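Local coordinates for nitrogen regulatory protein P-II (Thiomonas intermedia, PDB 5D4N) that binds adenine nucleotides such as ADP and AMP as a trimeric, bicarbonate-responsive PII-like signalling protein associated with carboxysomes, and probably regulates a partner protein, at residues H20-A31 against L78-H89. Residues are numbered along the deposited sequence; the frame is centred on the assembly and turned at random.
Sequences HKEFATDLLDRA and LLEGFQPFFEAH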
loop_
_atom_site.group_PDB
_atom_site.type_symbol
_atom_site.label_atom_id
_atom_site.label_comp_id
_atom_site.label_asym_id
_atom_site.label_seq_id
_atom_site.Cartn_x
_atom_site.Cartn_y
_atom_site.Cartn_z
ATOM N N HIS A 20 -11.664 -14.089 -7.694
ATOM C CA HIS A 20 -10.845 -15.041 -6.948
ATOM C C HIS A 20 -10.636 -14.654 -5.480
ATOM O O HIS A 20 -9.764 -15.227 -4.805
ATOM C CB HIS A 20 -9.512 -15.227 -7.677
ATOM C CG HIS A 20 -9.691 -15.759 -9.051
ATOM N ND1 HIS A 20 -10.200 -17.036 -9.266
ATOM C CD2 HIS A 20 -9.470 -15.161 -10.245
ATOM C CE1 HIS A 20 -10.240 -17.179 -10.584
ATOM N NE2 HIS A 20 -9.807 -16.077 -11.213
ATOM N N LYS A 21 -11.428 -13.668 -4.970
ATOM C CA LYS A 21 -11.277 -13.199 -3.587
ATOM C C LYS A 21 -11.379 -14.344 -2.575
ATOM O O LYS A 21 -10.507 -14.464 -1.698
ATOM C CB LYS A 21 -12.322 -12.124 -3.265
ATOM C CG LYS A 21 -12.251 -11.584 -1.809
ATOM C CD LYS A 21 -13.244 -10.440 -1.581
ATOM C CE LYS A 21 -14.617 -10.898 -1.205
ATOM N NZ LYS A 21 -15.511 -9.731 -0.962
ATOM N N GLU A 22 -12.404 -15.186 -2.710
ATOM C CA GLU A 22 -12.610 -16.276 -1.756
ATOM C C GLU A 22 -11.446 -17.278 -1.747
ATOM O O GLU A 22 -11.044 -17.709 -0.671
ATOM C CB GLU A 22 -13.980 -16.934 -1.958
ATOM C CG GLU A 22 -14.328 -17.957 -0.901
ATOM C CD GLU A 22 -15.534 -18.798 -1.252
ATOM O OE1 GLU A 22 -15.364 -19.785 -2.004
ATOM O OE2 GLU A 22 -16.647 -18.466 -0.785
ATOM N N PHE A 23 -10.859 -17.598 -2.924
ATOM C CA PHE A 23 -9.712 -18.499 -3.002
ATOM C C PHE A 23 -8.567 -17.914 -2.162
ATOM O O PHE A 23 -7.944 -18.618 -1.348
ATOM C CB PHE A 23 -9.258 -18.633 -4.454
ATOM C CG PHE A 23 -7.978 -19.406 -4.630
ATOM C CD1 PHE A 23 -6.744 -18.765 -4.568
ATOM C CD2 PHE A 23 -8.000 -20.776 -4.884
ATOM C CE1 PHE A 23 -5.557 -19.488 -4.668
ATOM C CE2 PHE A 23 -6.800 -21.494 -5.032
ATOM C CZ PHE A 23 -5.585 -20.843 -4.891
ATOM N N ALA A 24 -8.297 -16.630 -2.377
ATOM C CA ALA A 24 -7.203 -15.968 -1.660
ATOM C C ALA A 24 -7.455 -15.865 -0.162
ATOM O O ALA A 24 -6.563 -16.198 0.625
ATOM C CB ALA A 24 -6.981 -14.600 -2.242
ATOM N N THR A 25 -8.643 -15.383 0.249
ATOM C CA THR A 25 -8.966 -15.257 1.705
ATOM C C THR A 25 -8.996 -16.624 2.391
ATOM O O THR A 25 -8.546 -16.755 3.535
ATOM C CB THR A 25 -10.197 -14.402 1.951
ATOM O OG1 THR A 25 -11.351 -15.080 1.410
ATOM C CG2 THR A 25 -10.026 -12.966 1.394
ATOM N N ASP A 26 -9.433 -17.676 1.658
ATOM C CA ASP A 26 -9.398 -19.031 2.205
ATOM C C ASP A 26 -7.952 -19.482 2.465
ATOM O O ASP A 26 -7.709 -20.101 3.498
ATOM C CB ASP A 26 -10.071 -20.029 1.275
ATOM C CG ASP A 26 -11.584 -20.031 1.291
ATOM O OD1 ASP A 26 -12.181 -19.361 2.185
ATOM O OD2 ASP A 26 -12.171 -20.700 0.429
ATOM N N LEU A 27 -7.001 -19.167 1.552
ATOM C CA LEU A 27 -5.583 -19.491 1.799
ATOM C C LEU A 27 -5.086 -18.765 3.034
ATOM O O LEU A 27 -4.354 -19.341 3.852
ATOM C CB LEU A 27 -4.696 -19.079 0.618
ATOM C CG LEU A 27 -4.690 -20.025 -0.582
ATOM C CD1 LEU A 27 -3.700 -19.522 -1.621
ATOM C CD2 LEU A 27 -4.384 -21.460 -0.175
ATOM N N LEU A 28 -5.446 -17.487 3.165
ATOM C CA LEU A 28 -5.004 -16.719 4.339
ATOM C C LEU A 28 -5.582 -17.305 5.614
ATOM O O LEU A 28 -4.836 -17.526 6.554
ATOM C CB LEU A 28 -5.370 -15.235 4.217
ATOM C CG LEU A 28 -4.768 -14.490 3.019
ATOM C CD1 LEU A 28 -5.387 -13.121 2.903
ATOM C CD2 LEU A 28 -3.258 -14.383 3.129
ATOM N N ASP A 29 -6.902 -17.576 5.640
ATOM C CA ASP A 29 -7.555 -18.153 6.834
ATOM C C ASP A 29 -6.917 -19.460 7.234
ATOM O O ASP A 29 -6.603 -19.663 8.420
ATOM C CB ASP A 29 -9.076 -18.314 6.629
ATOM C CG ASP A 29 -9.826 -17.008 6.474
ATOM O OD1 ASP A 29 -9.239 -15.937 6.789
ATOM O OD2 ASP A 29 -10.978 -17.041 5.967
ATOM N N ARG A 30 -6.686 -20.338 6.242
ATOM C CA ARG A 30 -6.106 -21.659 6.469
ATOM C C ARG A 30 -4.692 -21.595 7.060
ATOM O O ARG A 30 -4.374 -22.342 7.978
ATOM C CB ARG A 30 -6.134 -22.494 5.183
ATOM C CG ARG A 30 -5.416 -23.853 5.288
ATOM C CD ARG A 30 -6.023 -24.823 6.315
ATOM N NE ARG A 30 -7.452 -25.076 6.100
ATOM C CZ ARG A 30 -7.940 -25.857 5.139
ATOM N NH1 ARG A 30 -7.124 -26.455 4.283
ATOM N NH2 ARG A 30 -9.250 -26.024 5.012
ATOM N N ALA A 31 -3.864 -20.686 6.550
ATOM C CA ALA A 31 -2.493 -20.516 7.023
ATOM C C ALA A 31 -2.410 -19.939 8.436
ATOM O O ALA A 31 -1.344 -19.991 9.058
ATOM C CB ALA A 31 -1.738 -19.637 6.056
ATOM N N LEU A 78 2.311 -19.508 2.437
ATOM C CA LEU A 78 1.363 -18.703 1.688
ATOM C C LEU A 78 1.752 -18.604 0.234
ATOM O O LEU A 78 0.906 -18.832 -0.629
ATOM C CB LEU A 78 1.196 -17.289 2.288
ATOM C CG LEU A 78 0.261 -17.242 3.501
ATOM C CD1 LEU A 78 0.301 -15.894 4.165
ATOM C CD2 LEU A 78 -1.152 -17.659 3.139
ATOM N N LEU A 79 3.027 -18.294 -0.043
ATOM C CA LEU A 79 3.512 -18.162 -1.419
ATOM C C LEU A 79 3.421 -19.487 -2.165
ATOM O O LEU A 79 3.080 -19.479 -3.342
ATOM C CB LEU A 79 4.925 -17.599 -1.480
ATOM C CG LEU A 79 5.062 -16.148 -1.020
ATOM C CD1 LEU A 79 6.486 -15.706 -1.139
ATOM C CD2 LEU A 79 4.152 -15.207 -1.804
ATOM N N GLU A 80 3.651 -20.600 -1.461
ATOM C CA GLU A 80 3.523 -21.959 -2.007
ATOM C C GLU A 80 2.083 -22.195 -2.447
ATOM O O GLU A 80 1.865 -22.777 -3.517
ATOM C CB GLU A 80 3.965 -22.989 -0.968
ATOM C CG GLU A 80 5.475 -23.143 -0.882
ATOM C CD GLU A 80 5.990 -23.885 0.340
ATOM O OE1 GLU A 80 5.358 -24.887 0.747
ATOM O OE2 GLU A 80 7.034 -23.462 0.887
ATOM N N GLY A 81 1.131 -21.665 -1.666
ATOM C CA GLY A 81 -0.293 -21.764 -1.955
ATOM C C GLY A 81 -0.702 -20.901 -3.125
ATOM O O GLY A 81 -1.547 -21.297 -3.920
ATOM N N PHE A 82 -0.123 -19.691 -3.217
ATOM C CA PHE A 82 -0.427 -18.747 -4.287
ATOM C C PHE A 82 0.245 -19.112 -5.617
ATOM O O PHE A 82 -0.264 -18.723 -6.665
ATOM C CB PHE A 82 -0.166 -17.283 -3.865
ATOM C CG PHE A 82 -1.280 -16.689 -3.028
ATOM C CD1 PHE A 82 -2.501 -16.347 -3.601
ATOM C CD2 PHE A 82 -1.123 -16.495 -1.664
ATOM C CE1 PHE A 82 -3.536 -15.819 -2.821
ATOM C CE2 PHE A 82 -2.173 -15.983 -0.876
ATOM C CZ PHE A 82 -3.366 -15.624 -1.463
ATOM N N GLN A 83 1.346 -19.867 -5.584
ATOM C CA GLN A 83 2.099 -20.250 -6.792
ATOM C C GLN A 83 1.289 -20.876 -7.957
ATOM O O GLN A 83 1.298 -20.294 -9.054
ATOM C CB GLN A 83 3.351 -21.062 -6.432
ATOM C CG GLN A 83 4.175 -21.459 -7.662
ATOM C CD GLN A 83 5.301 -22.411 -7.353
ATOM O OE1 GLN A 83 5.477 -22.904 -6.220
ATOM N NE2 GLN A 83 6.097 -22.692 -8.371
ATOM N N PRO A 84 0.557 -22.010 -7.772
ATOM C CA PRO A 84 -0.214 -22.559 -8.897
ATOM C C PRO A 84 -1.269 -21.569 -9.363
ATOM O O PRO A 84 -1.535 -21.484 -10.555
ATOM C CB PRO A 84 -0.855 -23.820 -8.316
ATOM C CG PRO A 84 -0.010 -24.176 -7.167
ATOM C CD PRO A 84 0.398 -22.870 -6.581
ATOM N N PHE A 85 -1.821 -20.771 -8.435
ATOM C CA PHE A 85 -2.821 -19.781 -8.807
ATOM C C PHE A 85 -2.216 -18.740 -9.744
ATOM O O PHE A 85 -2.796 -18.492 -10.802
ATOM C CB PHE A 85 -3.437 -19.123 -7.558
ATOM C CG PHE A 85 -4.434 -18.052 -7.913
ATOM C CD1 PHE A 85 -5.746 -18.380 -8.261
ATOM C CD2 PHE A 85 -4.047 -16.726 -7.986
ATOM C CE1 PHE A 85 -6.655 -17.376 -8.612
ATOM C CE2 PHE A 85 -4.946 -15.737 -8.366
ATOM C CZ PHE A 85 -6.238 -16.071 -8.691
ATOM N N PHE A 86 -1.088 -18.106 -9.355
ATOM C CA PHE A 86 -0.494 -17.050 -10.194
ATOM C C PHE A 86 0.163 -17.542 -11.491
ATOM O O PHE A 86 0.345 -16.749 -12.419
ATOM C CB PHE A 86 0.392 -16.092 -9.385
ATOM C CG PHE A 86 -0.411 -15.206 -8.444
ATOM C CD1 PHE A 86 -1.434 -14.396 -8.925
ATOM C CD2 PHE A 86 -0.127 -15.164 -7.079
ATOM C CE1 PHE A 86 -2.177 -13.581 -8.063
ATOM C CE2 PHE A 86 -0.881 -14.358 -6.216
ATOM C CZ PHE A 86 -1.898 -13.574 -6.710
ATOM N N GLU A 87 0.431 -18.841 -11.593
ATOM C CA GLU A 87 0.951 -19.425 -12.840
ATOM C C GLU A 87 -0.206 -19.580 -13.859
ATOM O O GLU A 87 0.027 -19.599 -15.075
ATOM C CB GLU A 87 1.679 -20.759 -12.583
ATOM C CG GLU A 87 2.979 -20.606 -11.806
ATOM N N ALA A 88 -1.472 -19.615 -13.363
ATOM C CA ALA A 88 -2.656 -19.785 -14.211
ATOM C C ALA A 88 -3.610 -18.586 -14.254
ATOM O O ALA A 88 -4.533 -18.574 -15.081
ATOM C CB ALA A 88 -3.417 -21.034 -13.772
ATOM N N HIS A 89 -3.384 -17.574 -13.385
ATOM C CA HIS A 89 -4.243 -16.408 -13.310
ATOM C C HIS A 89 -3.425 -15.130 -13.161
ATOM O O HIS A 89 -2.286 -15.174 -12.705
ATOM C CB HIS A 89 -5.156 -16.520 -12.088
ATOM C CG HIS A 89 -6.072 -17.700 -12.125
ATOM N ND1 HIS A 89 -7.274 -17.638 -12.803
ATOM C CD2 HIS A 89 -5.960 -18.917 -11.542
ATOM C CE1 HIS A 89 -7.854 -18.815 -12.619
ATOM N NE2 HIS A 89 -7.120 -19.607 -11.845
HETATM O O HOH W 1 -9.325 -15.457 -13.839
#
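The imidazole of His20 takes the edge of Phe85 against its face, a T-shaped pair with centroids 4.9 Å apart and planes at 73°. Followed outward, His20 CB lies 3.5 Å from Phe85 CZ, CG and ND1 meet the same ring edge near Phe85 CE1, His20 CD2 lies near Phe85 CZ, and His20 CE1 comes to 3.5 Å from His89 CE1. At the tip, His20 NE2 hydrogen-bonds, in the plane of its ring, to a water 2.7 Å away that also bonds His89 ND1, bridging the two imidazoles. An alanine here would probably leave the Phe85 edge without a ring face to meet and His89 without its water-bridged mate. Phe23, its CG anti to the backbone N (chi1 173°), slides past Phe85 with little ring overlap and sets CE1 3.6 Å from Phe85 CB. Helices 21-31 and 72-88 run antiparallel here, side by side on one face of the antiparallel sheet in the ferredoxin-like fold of PII proteins; Ala24 also touches Leu16 and Ile66 of that sheet, and Phe82 touches Ile14. Midway along, Leu27 points CD1 at the centre of the Phe82 ring, a CH-pi contact 3.7 Å from the centroid and only 2° off the ring normal. The same methyl rests on the backbone of Gly81, where a side chain would crowd it, while Ala24 CB meets the Phe82 edge. Toward the far end, Leu78 CD2 reaches Ala31 CB at 3.6 Å and also packs against Leu28 CD2.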